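PDB 5XBN: Wss1p from Saccharomyces cerevisiae FostersO, which cuts DNA-binding proteins as a zinc-dependent, DNA-dependent endopeptidase, and so takes part in the repair of toxic DNA-protein cross-links. Local coordinates for residues A[66-80]-A[87-100]. Numbering follows the deposited sequence.
Sequences VTNLVEFYPRDQRLL and GSKIMLRLRCSTDE
Strands 68-72 and 89-93 pair in parallel at the centre of the four-stranded mixed sheet of this metalloprotease, and beyond them the loop 73-80 folds round Arg93. Backbone bonds run from Thr67 N on Gly87 O to Phe72 N on Leu92 O. Leu69 CD1 touches Ile90 CG2 and Leu92 CD1, branched aliphatic chains that suit this buried face, where Ile90 packs close to the active-site Glu116. On the other face the selenomethionine Met91 lays CB over the Phe72 ring, 3.7 Å from its centroid, a CH-pi contact, and Pro74 CD covers the opposite side. Arg93 has the reach and the donors its loop needs: bent at chi3 (-71°), it sends NE to Leu79 O (2.8 Å), nearly in the guanidinium plane, and NH2 to Pro74 O (3.0 Å), while Pro74 CD and Ser97 CB lie over opposite faces. A leucine here would probably leave the carbonyls of Pro74 and Leu79 without these donors and free the loop to shift. Tyr73 OH donates to Cys96 O (2.6 Å), which also accepts from Asp99 N, closing a type I turn. Glu71 OE2 meets Arg95 NE (2.9 Å) through its syn lone pair, the two planes 14° apart, and Pro39 O also takes Arg95 NH1. The charge of Glu71 is thus met by a salt bridge and that of Arg93 largely by backbone carbonyls, consistent with both arginines staying cationic and Glu71 anionic.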
ATOM      1  N   VAL A  66       1.655   0.817 -10.670  1.00 19.21           N
ATOM      2  CA  VAL A  66       2.235  -0.334  -9.964  1.00 18.01           C
ATOM      3  C   VAL A  66       1.821  -1.608 -10.701  1.00 20.65           C
ATOM      4  O   VAL A  66       0.668  -1.745 -11.078  1.00 24.30           O
ATOM      5  CB  VAL A  66       1.778  -0.414  -8.492  1.00 22.06           C
ATOM      6  CG1 VAL A  66       2.260  -1.722  -7.826  1.00 18.33           C
ATOM      7  CG2 VAL A  66       2.282   0.791  -7.704  1.00 24.54           C
ATOM      8  N   THR A  67       2.753  -2.528 -10.931  1.00 21.18           N
ATOM      9  CA  THR A  67       2.377  -3.754 -11.619  1.00 19.76           C
ATOM     10  C   THR A  67       1.769  -4.734 -10.623  1.00 20.37           C
ATOM     11  O   THR A  67       0.630  -5.161 -10.792  1.00 23.00           O
ATOM     12  CB  THR A  67       3.567  -4.385 -12.355  1.00 23.92           C
ATOM     13  OG1 THR A  67       4.070  -3.436 -13.315  1.00 22.09           O
ATOM     14  CG2 THR A  67       3.133  -5.646 -13.081  1.00 23.92           C
ATOM     15  N   ASN A  68       2.522  -5.062  -9.575  1.00 18.81           N
ATOM     16  CA  ASN A  68       2.052  -5.969  -8.527  1.00 17.06           C
ATOM     17  C   ASN A  68       1.999  -5.300  -7.168  1.00 19.41           C
ATOM     18  O   ASN A  68       2.989  -4.708  -6.746  1.00 21.32           O
ATOM     19  CB  ASN A  68       2.970  -7.192  -8.401  1.00 17.57           C
ATOM     20  CG  ASN A  68       2.980  -8.041  -9.648  1.00 21.81           C
ATOM     21  OD1 ASN A  68       2.001  -8.710  -9.952  1.00 21.88           O
ATOM     22  ND2 ASN A  68       4.095  -8.025 -10.368  1.00 23.67           N
ATOM     23  N   LEU A  69       0.867  -5.425  -6.483  1.00 16.39           N
ATOM     24  CA  LEU A  69       0.762  -5.017  -5.082  1.00 17.09           C
ATOM     25  C   LEU A  69       0.483  -6.269  -4.272  1.00 18.35           C
ATOM     26  O   LEU A  69      -0.567  -6.872  -4.426  1.00 17.66           O
ATOM     27  CB  LEU A  69      -0.362  -3.994  -4.880  1.00 17.30           C
ATOM     28  CG  LEU A  69      -0.644  -3.623  -3.418  1.00 18.54           C
ATOM     29  CD1 LEU A  69       0.582  -3.018  -2.782  1.00 19.90           C
ATOM     30  CD2 LEU A  69      -1.843  -2.676  -3.335  1.00 22.83           C
ATOM     31  N   VAL A  70       1.409  -6.660  -3.405  1.00 17.10           N
ATOM     32  CA  VAL A  70       1.289  -7.962  -2.766  1.00 18.24           C
ATOM     33  C   VAL A  70       1.564  -7.897  -1.266  1.00 20.56           C
ATOM     34  O   VAL A  70       2.225  -6.982  -0.777  1.00 18.82           O
ATOM     35  CB  VAL A  70       2.255  -8.990  -3.421  1.00 20.72           C
ATOM     36  CG1 VAL A  70       1.977  -9.149  -4.928  1.00 24.78           C
ATOM     37  CG2 VAL A  70       3.681  -8.585  -3.202  1.00 23.18           C
ATOM     38  N   GLU A  71       1.038  -8.882  -0.539  1.00 18.93           N
ATOM     39  CA  GLU A  71       1.306  -9.033   0.890  1.00 18.16           C
ATOM     40  C   GLU A  71       2.632  -9.754   1.115  1.00 23.26           C
ATOM     41  O   GLU A  71       2.961 -10.677   0.370  1.00 21.61           O
ATOM     42  CB  GLU A  71       0.193  -9.833   1.557  1.00 20.62           C
ATOM     43  CG  GLU A  71       0.460 -10.122   3.025  1.00 20.61           C
ATOM     44  CD  GLU A  71      -0.591 -11.011   3.644  1.00 23.61           C
ATOM     45  OE1 GLU A  71      -1.332 -11.683   2.896  1.00 23.02           O
ATOM     46  OE2 GLU A  71      -0.663 -11.026   4.889  1.00 26.66           O
ATOM     47  N   PHE A  72       3.389  -9.356   2.132  1.00 21.26           N
ATOM     48  CA  PHE A  72       4.489 -10.201   2.599  1.00 21.30           C
ATOM     49  C   PHE A  72       4.484 -10.150   4.122  1.00 24.60           C
ATOM     50  O   PHE A  72       3.677  -9.426   4.710  1.00 23.31           O
ATOM     51  CB  PHE A  72       5.837  -9.814   1.912  1.00 22.97           C
ATOM     52  CG  PHE A  72       6.495  -8.529   2.392  1.00 22.58           C
ATOM     53  CD1 PHE A  72       7.878  -8.363   2.291  1.00 24.77           C
ATOM     54  CD2 PHE A  72       5.761  -7.520   2.980  1.00 22.79           C
ATOM     55  CE1 PHE A  72       8.492  -7.173   2.704  1.00 27.69           C
ATOM     56  CE2 PHE A  72       6.369  -6.352   3.421  1.00 22.53           C
ATOM     57  CZ  PHE A  72       7.728  -6.177   3.276  1.00 25.17           C
ATOM     58  N   TYR A  73       5.284 -11.001   4.751  1.00 23.00           N
ATOM     59  CA  TYR A  73       5.279 -11.133   6.202  1.00 25.37           C
ATOM     60  C   TYR A  73       6.683 -11.527   6.638  1.00 25.76           C
ATOM     61  O   TYR A  73       6.921 -12.671   7.022  1.00 27.22           O
ATOM     62  CB  TYR A  73       4.243 -12.180   6.646  1.00 26.65           C
ATOM     63  CG  TYR A  73       3.949 -12.177   8.123  1.00 24.10           C
ATOM     64  CD1 TYR A  73       3.245 -11.136   8.709  1.00 26.17           C
ATOM     65  CD2 TYR A  73       4.367 -13.229   8.932  1.00 33.19           C
ATOM     66  CE1 TYR A  73       2.980 -11.129  10.071  1.00 30.05           C
ATOM     67  CE2 TYR A  73       4.104 -13.230  10.296  1.00 34.00           C
ATOM     68  CZ  TYR A  73       3.412 -12.179  10.856  1.00 39.53           C
ATOM     69  OH  TYR A  73       3.147 -12.180  12.209  1.00 39.75           O
ATOM     70  N   PRO A  74       7.635 -10.588   6.539  1.00 26.06           N
ATOM     71  CA  PRO A  74       9.045 -10.947   6.717  1.00 27.14           C
ATOM     72  C   PRO A  74       9.390 -11.253   8.172  1.00 30.83           C
ATOM     73  O   PRO A  74       8.740 -10.730   9.078  1.00 29.95           O
ATOM     74  CB  PRO A  74       9.792  -9.701   6.225  1.00 29.79           C
ATOM     75  CG  PRO A  74       8.828  -8.591   6.383  1.00 31.65           C
ATOM     76  CD  PRO A  74       7.465  -9.173   6.160  1.00 28.74           C
ATOM     77  N   ARG A  75      10.393 -12.101   8.378  1.00 31.63           N
ATOM     78  CA  ARG A  75      10.868 -12.416   9.727  1.00 37.30           C
ATOM     79  C   ARG A  75      11.352 -11.151  10.416  1.00 38.23           C
ATOM     80  O   ARG A  75      11.142 -10.963  11.613  1.00 44.46           O
ATOM     81  CB  ARG A  75      11.985 -13.458   9.676  1.00 41.35           C
ATOM     82  CG  ARG A  75      11.487 -14.883   9.609  1.00 45.38           C
ATOM     83  CD  ARG A  75      10.777 -15.260  10.896  1.00 50.48           C
ATOM     84  NE  ARG A  75      11.713 -15.448  12.003  1.00 52.23           N
ATOM     85  CZ  ARG A  75      11.345 -15.754  13.243  1.00 47.93           C
ATOM     86  NH1 ARG A  75      10.058 -15.897  13.536  1.00 51.77           N
ATOM     87  NH2 ARG A  75      12.258 -15.911  14.191  1.00 45.83           N
ATOM     88  N   ASP A  76      11.998 -10.288   9.636  1.00 35.22           N
ATOM     89  CA  ASP A  76      12.435  -8.977  10.100  1.00 39.45           C
ATOM     90  C   ASP A  76      11.209  -8.149  10.477  1.00 39.76           C
ATOM     91  O   ASP A  76      10.493  -7.666   9.600  1.00 35.39           O
ATOM     92  CB  ASP A  76      13.257  -8.281   9.007  1.00 35.25           C
ATOM     93  CG  ASP A  76      13.781  -6.921   9.433  1.00 39.76           C
ATOM     94  OD1 ASP A  76      13.382  -6.425  10.509  1.00 38.73           O
ATOM     95  OD2 ASP A  76      14.591  -6.338   8.677  1.00 38.98           O
ATOM     96  N   GLN A  77      10.980  -7.972  11.777  1.00 37.07           N
ATOM     97  CA  GLN A  77       9.742  -7.354  12.256  1.00 37.76           C
ATOM     98  C   GLN A  77       9.664  -5.842  12.039  1.00 35.75           C
ATOM     99  O   GLN A  77       8.587  -5.266  12.132  1.00 40.84           O
ATOM    100  CB  GLN A  77       9.539  -7.676  13.742  1.00 43.59           C
ATOM    101  CG  GLN A  77       9.405  -9.167  14.016  1.00 45.55           C
ATOM    102  CD  GLN A  77       9.059  -9.490  15.462  1.00 55.77           C
ATOM    103  OE1 GLN A  77       8.480  -8.670  16.178  1.00 57.38           O
ATOM    104  NE2 GLN A  77       9.417 -10.695  15.897  1.00 53.59           N
ATOM    105  N   ARG A  78      10.785  -5.197  11.737  1.00 37.39           N
ATOM    106  CA  ARG A  78      10.763  -3.757  11.510  1.00 36.25           C
ATOM    107  C   ARG A  78      10.355  -3.433  10.074  1.00 35.77           C
ATOM    108  O   ARG A  78      10.097  -2.281   9.732  1.00 36.22           O
ATOM    109  CB  ARG A  78      12.122  -3.135  11.826  1.00 37.58           C
ATOM    110  CG  ARG A  78      12.127  -2.321  13.116  1.00 45.44           C
ATOM    111  N   LEU A  79      10.288  -4.468   9.246  1.00 31.90           N
ATOM    112  CA  LEU A  79       9.947  -4.317   7.837  1.00 30.92           C
ATOM    113  C   LEU A  79       8.424  -4.264   7.635  1.00 29.67           C
ATOM    114  O   LEU A  79       7.710  -5.206   7.983  1.00 31.21           O
ATOM    115  CB  LEU A  79      10.562  -5.469   7.044  1.00 30.99           C
ATOM    116  CG  LEU A  79      10.721  -5.349   5.538  1.00 33.00           C
ATOM    117  CD1 LEU A  79      11.216  -3.954   5.165  1.00 32.89           C
ATOM    118  CD2 LEU A  79      11.699  -6.421   5.091  1.00 30.21           C
ATOM    119  N   LEU A  80       7.935  -3.161   7.073  1.00 24.95           N
ATOM    120  CA  LEU A  80       6.498  -2.965   6.892  1.00 21.47           C
ATOM    121  C   LEU A  80       6.082  -2.925   5.421  1.00 23.24           C
ATOM    122  O   LEU A  80       4.927  -3.184   5.082  1.00 21.76           O
ATOM    123  CB  LEU A  80       6.058  -1.668   7.564  1.00 27.33           C
ATOM    124  CG  LEU A  80       6.179  -1.623   9.085  1.00 32.66           C
ATOM    125  CD1 LEU A  80       5.685  -0.285   9.608  1.00 35.58           C
ATOM    126  CD2 LEU A  80       5.406  -2.764   9.692  1.00 31.14           C
ATOM    127  N   GLY A  87       8.077   0.558  -8.444  1.00 22.93           N
ATOM    128  CA  GLY A  87       6.675   0.265  -8.650  1.00 20.69           C
ATOM    129  C   GLY A  87       6.371  -1.024  -9.377  1.00 23.93           C
ATOM    130  O   GLY A  87       5.212  -1.384  -9.503  1.00 23.25           O
ATOM    131  N   SER A  88       7.388  -1.732  -9.861  1.00 20.63           N
ATOM    132  CA  SER A  88       7.117  -3.031 -10.463  1.00 20.58           C
ATOM    133  C   SER A  88       6.417  -3.927  -9.445  1.00 21.24           C
ATOM    134  O   SER A  88       5.450  -4.630  -9.755  1.00 21.94           O
ATOM    135  CB  SER A  88       8.393  -3.699 -10.946  1.00 29.45           C
ATOM    136  OG  SER A  88       8.043  -4.868 -11.659  1.00 35.17           O
ATOM    137  N   LYS A  89       6.914  -3.889  -8.222  1.00 17.77           N
ATOM    138  CA  LYS A  89       6.274  -4.632  -7.140  1.00 17.55           C
ATOM    139  C   LYS A  89       6.327  -3.818  -5.863  1.00 20.09           C
ATOM    140  O   LYS A  89       7.389  -3.335  -5.466  1.00 21.97           O
ATOM    141  CB  LYS A  89       6.952  -5.996  -6.940  1.00 21.31           C
ATOM    142  CG  LYS A  89       6.227  -6.901  -5.936  1.00 20.19           C
ATOM    143  CD  LYS A  89       6.992  -8.199  -5.673  1.00 22.61           C
ATOM    144  CE  LYS A  89       7.038  -9.100  -6.884  1.00 28.23           C
ATOM    145  NZ  LYS A  89       7.857 -10.329  -6.613  1.00 24.51           N
ATOM    146  N   ILE A  90       5.169  -3.635  -5.231  1.00 17.48           N
ATOM    147  CA  ILE A  90       5.153  -3.081  -3.891  1.00 14.55           C
ATOM    148  C   ILE A  90       4.660  -4.165  -2.970  1.00 17.14           C
ATOM    149  O   ILE A  90       3.641  -4.789  -3.252  1.00 18.38           O
ATOM    150  CB  ILE A  90       4.264  -1.831  -3.783  1.00 17.24           C
ATOM    151  CG1 ILE A  90       4.993  -0.649  -4.416  1.00 19.60           C
ATOM    152  CG2 ILE A  90       3.992  -1.499  -2.315  1.00 16.55           C
ATOM    153  CD1 ILE A  90       4.166   0.621  -4.441  1.00 18.18           C
HETATM  154  N   MSE A  91       5.434  -4.437  -1.920  1.00 16.69           N
HETATM  155  CA  MSE A  91       5.041  -5.408  -0.903  1.00 20.78           C
HETATM  156  C   MSE A  91       4.579  -4.678   0.348  1.00 19.71           C
HETATM  157  O   MSE A  91       5.186  -3.696   0.759  1.00 24.06           O
HETATM  158  CB  MSE A  91       6.202  -6.369  -0.598  1.00 20.74           C
HETATM  159  CG  MSE A  91       6.564  -7.189  -1.819  1.00 26.45           C
HETATM  160 SE   MSE A  91       8.124  -8.385  -1.767  0.44 30.74          SE
HETATM  161  CE  MSE A  91       9.502  -7.054  -1.857  1.00 32.95           C
ATOM    162  N   LEU A  92       3.480  -5.146   0.930  1.00 18.09           N
ATOM    163  CA  LEU A  92       2.939  -4.567   2.156  1.00 20.18           C
ATOM    164  C   LEU A  92       2.761  -5.633   3.215  1.00 19.40           C
ATOM    165  O   LEU A  92       2.192  -6.679   2.937  1.00 21.91           O
ATOM    166  CB  LEU A  92       1.577  -3.912   1.905  1.00 19.68           C
ATOM    167  CG  LEU A  92       1.429  -2.696   0.982  1.00 21.64           C
ATOM    168  CD1 LEU A  92      -0.060  -2.307   0.906  1.00 22.55           C
ATOM    169  CD2 LEU A  92       2.273  -1.553   1.496  1.00 23.06           C
ATOM    170  N   ARG A  93       3.216  -5.354   4.429  1.00 20.56           N
ATOM    171  CA  ARG A  93       2.850  -6.167   5.585  1.00 20.32           C
ATOM    172  C   ARG A  93       1.426  -5.821   5.987  1.00 22.53           C
ATOM    173  O   ARG A  93       1.122  -4.653   6.223  1.00 23.21           O
ATOM    174  CB  ARG A  93       3.801  -5.927   6.756  1.00 21.06           C
ATOM    175  CG  ARG A  93       3.447  -6.770   7.983  1.00 27.06           C
ATOM    176  CD  ARG A  93       4.248  -6.324   9.204  1.00 29.32           C
ATOM    177  NE  ARG A  93       5.669  -6.666   9.121  1.00 28.04           N
ATOM    178  CZ  ARG A  93       6.177  -7.846   9.455  1.00 33.89           C
ATOM    179  NH1 ARG A  93       5.383  -8.817   9.888  1.00 35.15           N
ATOM    180  NH2 ARG A  93       7.481  -8.058   9.363  1.00 32.83           N
ATOM    181  N   LEU A  94       0.554  -6.827   6.041  1.00 22.06           N
ATOM    182  CA  LEU A  94      -0.848  -6.624   6.410  1.00 21.05           C
ATOM    183  C   LEU A  94      -1.140  -7.071   7.838  1.00 26.60           C
ATOM    184  O   LEU A  94      -2.143  -6.681   8.425  1.00 27.72           O
ATOM    185  CB  LEU A  94      -1.774  -7.396   5.467  1.00 25.10           C
ATOM    186  CG  LEU A  94      -1.725  -7.083   3.974  1.00 23.42           C
ATOM    187  CD1 LEU A  94      -2.757  -7.934   3.259  1.00 21.84           C
ATOM    188  CD2 LEU A  94      -1.968  -5.603   3.707  1.00 22.51           C
ATOM    189  N   ARG A  95      -0.256  -7.897   8.380  1.00 26.10           N
ATOM    190  CA  ARG A  95      -0.513  -8.577   9.648  1.00 28.44           C
ATOM    191  C   ARG A  95       0.466  -8.176  10.745  1.00 30.63           C
ATOM    192  O   ARG A  95       1.630  -7.904  10.467  1.00 29.99           O
ATOM    193  CB  ARG A  95      -0.451 -10.089   9.429  1.00 23.88           C
ATOM    194  CG  ARG A  95      -1.490 -10.612   8.465  1.00 26.09           C
ATOM    195  CD  ARG A  95      -1.134 -12.010   8.005  1.00 28.98           C
ATOM    196  NE  ARG A  95      -2.029 -12.458   6.950  1.00 25.84           N
ATOM    197  CZ  ARG A  95      -3.185 -13.074   7.172  1.00 32.26           C
ATOM    198  NH1 ARG A  95      -3.574 -13.322   8.420  1.00 30.14           N
ATOM    199  NH2 ARG A  95      -3.946 -13.440   6.149  1.00 26.91           N
ATOM    200  N   CYS A  96      -0.002  -8.162  11.992  1.00 31.11           N
ATOM    201  CA  CYS A  96       0.871  -7.877  13.137  1.00 35.71           C
ATOM    202  C   CYS A  96       2.046  -8.850  13.210  1.00 36.05           C
ATOM    203  O   CYS A  96       1.878 -10.062  13.051  1.00 39.04           O
ATOM    204  CB  CYS A  96       0.072  -7.921  14.446  1.00 42.48           C
ATOM    205  SG  CYS A  96      -0.776  -6.375  14.841  1.00 61.88           S
ATOM    206  N   SER A  97       3.237  -8.310  13.453  1.00 39.61           N
ATOM    207  CA  SER A  97       4.464  -9.095  13.377  1.00 40.62           C
ATOM    208  C   SER A  97       4.639 -10.028  14.573  1.00 45.67           C
ATOM    209  O   SER A  97       5.520 -10.885  14.568  1.00 52.10           O
ATOM    210  CB  SER A  97       5.678  -8.172  13.261  1.00 43.59           C
ATOM    211  OG  SER A  97       5.779  -7.316  14.387  1.00 49.09           O
ATOM    212  N   THR A  98       3.804  -9.854  15.595  1.00 44.88           N
ATOM    213  CA  THR A  98       3.819 -10.744  16.753  1.00 46.32           C
ATOM    214  C   THR A  98       2.542 -11.572  16.861  1.00 46.89           C
ATOM    215  O   THR A  98       2.330 -12.262  17.860  1.00 52.37           O
ATOM    216  CB  THR A  98       4.006  -9.971  18.081  1.00 47.62           C
ATOM    217  OG1 THR A  98       2.938  -9.030  18.248  1.00 46.21           O
ATOM    218  CG2 THR A  98       5.342  -9.248  18.106  1.00 47.03           C
ATOM    219  N   ASP A  99       1.690 -11.495  15.842  1.00 44.98           N
ATOM    220  CA  ASP A  99       0.509 -12.353  15.761  1.00 43.70           C
ATOM    221  C   ASP A  99      -0.094 -12.348  14.358  1.00 43.64           C
ATOM    222  O   ASP A  99      -0.836 -11.428  13.994  1.00 42.93           O
ATOM    223  CB  ASP A  99      -0.550 -11.926  16.785  1.00 42.95           C
ATOM    224  CG  ASP A  99      -1.808 -12.780  16.715  1.00 44.24           C
ATOM    225  OD1 ASP A  99      -1.769 -13.859  16.085  1.00 45.15           O
ATOM    226  OD2 ASP A  99      -2.834 -12.379  17.304  1.00 50.50           O
ATOM    227  N   GLU A 100       0.213 -13.396  13.597  1.00 42.22           N
ATOM    228  CA  GLU A 100      -0.308 -13.595  12.243  1.00 38.71           C
ATOM    229  C   GLU A 100      -1.815 -13.398  12.088  1.00 40.58           C
ATOM    230  O   GLU A 100      -2.276 -13.038  11.012  1.00 35.53           O
ATOM    231  CB  GLU A 100       0.017 -15.004  11.755  1.00 40.68           C
ATOM    232  CG  GLU A 100       1.451 -15.263  11.392  1.00 47.19           C
ATOM    233  CD  GLU A 100       1.626 -16.671  10.875  1.00 43.32           C
ATOM    234  OE1 GLU A 100       0.645 -17.439  10.955  1.00 47.87           O
ATOM    235  OE2 GLU A 100       2.728 -17.009  10.389  1.00 53.42           O
TER
HETATM  236  O   HOH W   1       1.254  -9.568   6.170  1.00 24.07           O
HETATM  237  O   HOH W   2      -3.140 -13.645   3.606  1.00 25.97           O
HETATM  238  O   HOH W   3       6.740 -10.876  11.259  1.00 38.74           O
HETATM  239  O   HOH W   4       2.331  -2.257   5.982  1.00 27.94           O